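Local coordinates for protein Alpha/beta hydrolase (Xanthomonas campestris pv. campestris, PDB 2QJW) that is a putative hydrolase of the alpha/beta superfamily, probably cleaving its substrate by means of a catalytic triad, with the substrate itself not identified, at residues Ser3-Phe13 with Pro75-Gly84. Numbering follows the deposited sequence.
Sequences SRGHCILAHGF and PVVLAGSSLG
Strands 6-10 and 76-81 run parallel at a 17° angle, stitched in register from His6 beside Val76 to Ala10 beside Gly80 by six backbone hydrogen bonds, from His6 N to Pro75 O (2.9 Å) through Ser81 N to Ala10 O (3.2 Å). On one face, Ile8 and Leu78 run alongside each other, Ile8 CB 3.8 Å from Leu78 CD2. Ile8 CG1 stands anti to the carbonyl carbon (chi1 -56°) and carries CD1 across to Val76 CG1 at 3.9 Å; helix 56-71 covers this face through Leu63. On the other face, where helix 20-31 packs, Leu9 CD2 meets Ala79 CB at 3.7 Å.

At the C-terminal ends of the strands, the start of helix 83-92 folds back against Ala10. Gly84 CA makes a CA-H...O contact of 3.3 Å with Ala10 O, the carbonyl that also accepts from Ser81 N. One water accepts from both Phe13 N (2.8 Å) and Leu83 N (3.0 Å), while Leu83 CD2 packs obliquely against the Phe13 ring. Ser82, with phi +53°, sits between strand and helix as in a nucleophile elbow, and its side chain touches His156. Two backbone amides converging on one water are consistent with an oxyanion hole, the water marking where a substrate oxygen would probably bind.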
# COMPACT_ATOMS: atom_id res chain seq x y z
N SER A 3 1.62 -13.32 26.05
CA SER A 3 2.13 -12.51 24.95
C SER A 3 1.19 -12.48 23.78
O SER A 3 0.64 -13.51 23.40
CB SER A 3 3.45 -13.08 24.47
OG SER A 3 3.87 -12.41 23.25
N ARG A 4 1.06 -11.32 23.18
CA ARG A 4 0.22 -11.16 22.00
C ARG A 4 0.70 -12.06 20.84
O ARG A 4 -0.07 -12.40 19.95
CB ARG A 4 0.20 -9.73 21.54
CG ARG A 4 1.51 -9.13 21.09
CD ARG A 4 1.44 -7.64 21.03
NE ARG A 4 1.68 -7.08 22.39
CZ ARG A 4 1.43 -5.84 22.76
NH1 ARG A 4 0.93 -4.98 21.91
NH2 ARG A 4 1.76 -5.45 24.02
N GLY A 5 1.99 -12.35 20.80
CA GLY A 5 2.48 -13.33 19.81
C GLY A 5 3.88 -13.12 19.40
O GLY A 5 4.55 -12.24 19.91
N HIS A 6 4.28 -13.95 18.43
CA HIS A 6 5.65 -14.07 17.97
C HIS A 6 5.76 -13.92 16.45
O HIS A 6 4.96 -14.50 15.72
CB HIS A 6 6.12 -15.46 18.30
CG HIS A 6 7.57 -15.71 18.08
ND1 HIS A 6 8.55 -15.05 18.79
CD2 HIS A 6 8.21 -16.59 17.25
CE1 HIS A 6 9.72 -15.54 18.42
NE2 HIS A 6 9.54 -16.46 17.49
N CYS A 7 6.76 -13.15 16.02
CA CYS A 7 7.04 -12.97 14.58
C CYS A 7 8.31 -13.72 14.17
O CYS A 7 9.32 -13.64 14.87
CB CYS A 7 7.25 -11.51 14.26
SG CYS A 7 5.83 -10.47 14.51
N ILE A 8 8.21 -14.51 13.11
CA ILE A 8 9.38 -15.19 12.54
C ILE A 8 9.67 -14.51 11.24
O ILE A 8 8.81 -14.46 10.38
CB ILE A 8 9.18 -16.68 12.37
CG1 ILE A 8 8.79 -17.36 13.69
CG2 ILE A 8 10.51 -17.27 11.76
CD1 ILE A 8 8.29 -18.73 13.64
N LEU A 9 10.85 -13.90 11.10
CA LEU A 9 11.23 -13.02 9.98
C LEU A 9 12.31 -13.72 9.17
O LEU A 9 13.41 -13.94 9.70
CB LEU A 9 11.77 -11.71 10.55
CG LEU A 9 10.87 -11.13 11.65
CD1 LEU A 9 11.60 -10.01 12.30
CD2 LEU A 9 9.48 -10.73 11.09
N ALA A 10 12.02 -14.11 7.92
CA ALA A 10 12.93 -14.93 7.10
C ALA A 10 13.63 -14.14 6.02
O ALA A 10 12.99 -13.61 5.11
CB ALA A 10 12.12 -16.03 6.46
N HIS A 11 14.94 -14.10 6.14
CA HIS A 11 15.78 -13.40 5.18
C HIS A 11 15.83 -14.04 3.81
O HIS A 11 15.52 -15.20 3.64
CB HIS A 11 17.19 -13.23 5.77
CG HIS A 11 18.05 -14.48 5.78
ND1 HIS A 11 18.60 -15.05 4.63
CD2 HIS A 11 18.41 -15.28 6.80
CE1 HIS A 11 19.29 -16.13 4.98
NE2 HIS A 11 19.18 -16.30 6.28
N GLY A 12 16.18 -13.22 2.80
CA GLY A 12 16.26 -13.68 1.43
C GLY A 12 17.53 -14.47 1.12
O GLY A 12 18.43 -14.61 1.96
N PHE A 13 17.60 -14.90 -0.13
CA PHE A 13 18.70 -15.71 -0.60
C PHE A 13 20.02 -14.96 -0.52
O PHE A 13 20.12 -13.79 -0.91
CB PHE A 13 18.43 -16.18 -2.04
CG PHE A 13 19.53 -17.01 -2.63
CD1 PHE A 13 19.74 -18.30 -2.18
CD2 PHE A 13 20.33 -16.52 -3.64
CE1 PHE A 13 20.72 -19.09 -2.76
CE2 PHE A 13 21.33 -17.31 -4.21
CZ PHE A 13 21.53 -18.59 -3.75
N PRO A 75 0.22 -17.21 19.24
CA PRO A 75 0.09 -16.86 17.82
C PRO A 75 1.45 -16.57 17.20
O PRO A 75 2.38 -16.08 17.84
CB PRO A 75 -0.76 -15.60 17.83
CG PRO A 75 -1.46 -15.61 19.20
CD PRO A 75 -0.45 -16.23 20.11
N VAL A 76 1.48 -16.86 15.90
CA VAL A 76 2.69 -16.64 15.08
C VAL A 76 2.33 -15.89 13.81
O VAL A 76 1.43 -16.28 13.07
CB VAL A 76 3.33 -17.96 14.69
CG1 VAL A 76 4.56 -17.71 13.78
CG2 VAL A 76 3.72 -18.74 15.96
N VAL A 77 3.13 -14.85 13.54
CA VAL A 77 3.14 -14.13 12.27
C VAL A 77 4.42 -14.48 11.52
O VAL A 77 5.53 -14.44 12.12
CB VAL A 77 3.04 -12.60 12.48
CG1 VAL A 77 3.29 -11.82 11.23
CG2 VAL A 77 1.67 -12.27 13.10
N LEU A 78 4.28 -14.87 10.24
CA LEU A 78 5.45 -15.17 9.40
C LEU A 78 5.65 -14.05 8.42
O LEU A 78 4.71 -13.50 7.86
CB LEU A 78 5.23 -16.45 8.63
CG LEU A 78 4.96 -17.67 9.51
CD1 LEU A 78 4.70 -18.88 8.62
CD2 LEU A 78 6.10 -17.94 10.46
N ALA A 79 6.91 -13.65 8.25
CA ALA A 79 7.25 -12.56 7.33
C ALA A 79 8.51 -12.90 6.65
O ALA A 79 9.31 -13.69 7.16
CB ALA A 79 7.43 -11.29 8.06
N GLY A 80 8.75 -12.28 5.52
CA GLY A 80 10.01 -12.49 4.84
C GLY A 80 10.27 -11.51 3.74
O GLY A 80 9.48 -10.61 3.47
N SER A 81 11.42 -11.73 3.11
CA SER A 81 11.82 -11.02 1.89
C SER A 81 12.22 -12.05 0.83
O SER A 81 12.99 -12.94 1.15
CB SER A 81 12.98 -10.09 2.15
OG SER A 81 13.33 -9.44 0.95
N SER A 82 11.67 -11.92 -0.38
CA SER A 82 12.08 -12.74 -1.56
C SER A 82 12.01 -14.24 -1.21
O SER A 82 10.93 -14.73 -0.89
CB SER A 82 13.43 -12.24 -2.09
OG SER A 82 13.56 -12.80 -3.41
N LEU A 83 13.13 -14.99 -1.28
CA LEU A 83 13.07 -16.41 -0.95
C LEU A 83 12.45 -16.64 0.43
O LEU A 83 11.75 -17.61 0.64
CB LEU A 83 14.45 -17.03 -1.03
CG LEU A 83 14.52 -18.55 -0.83
CD1 LEU A 83 13.61 -19.31 -1.77
CD2 LEU A 83 15.99 -19.01 -0.97
N GLY A 84 12.74 -15.70 1.34
CA GLY A 84 12.16 -15.75 2.69
C GLY A 84 10.67 -15.63 2.67
O GLY A 84 9.97 -16.26 3.48
O HOH W 1 15.82 -14.12 -2.18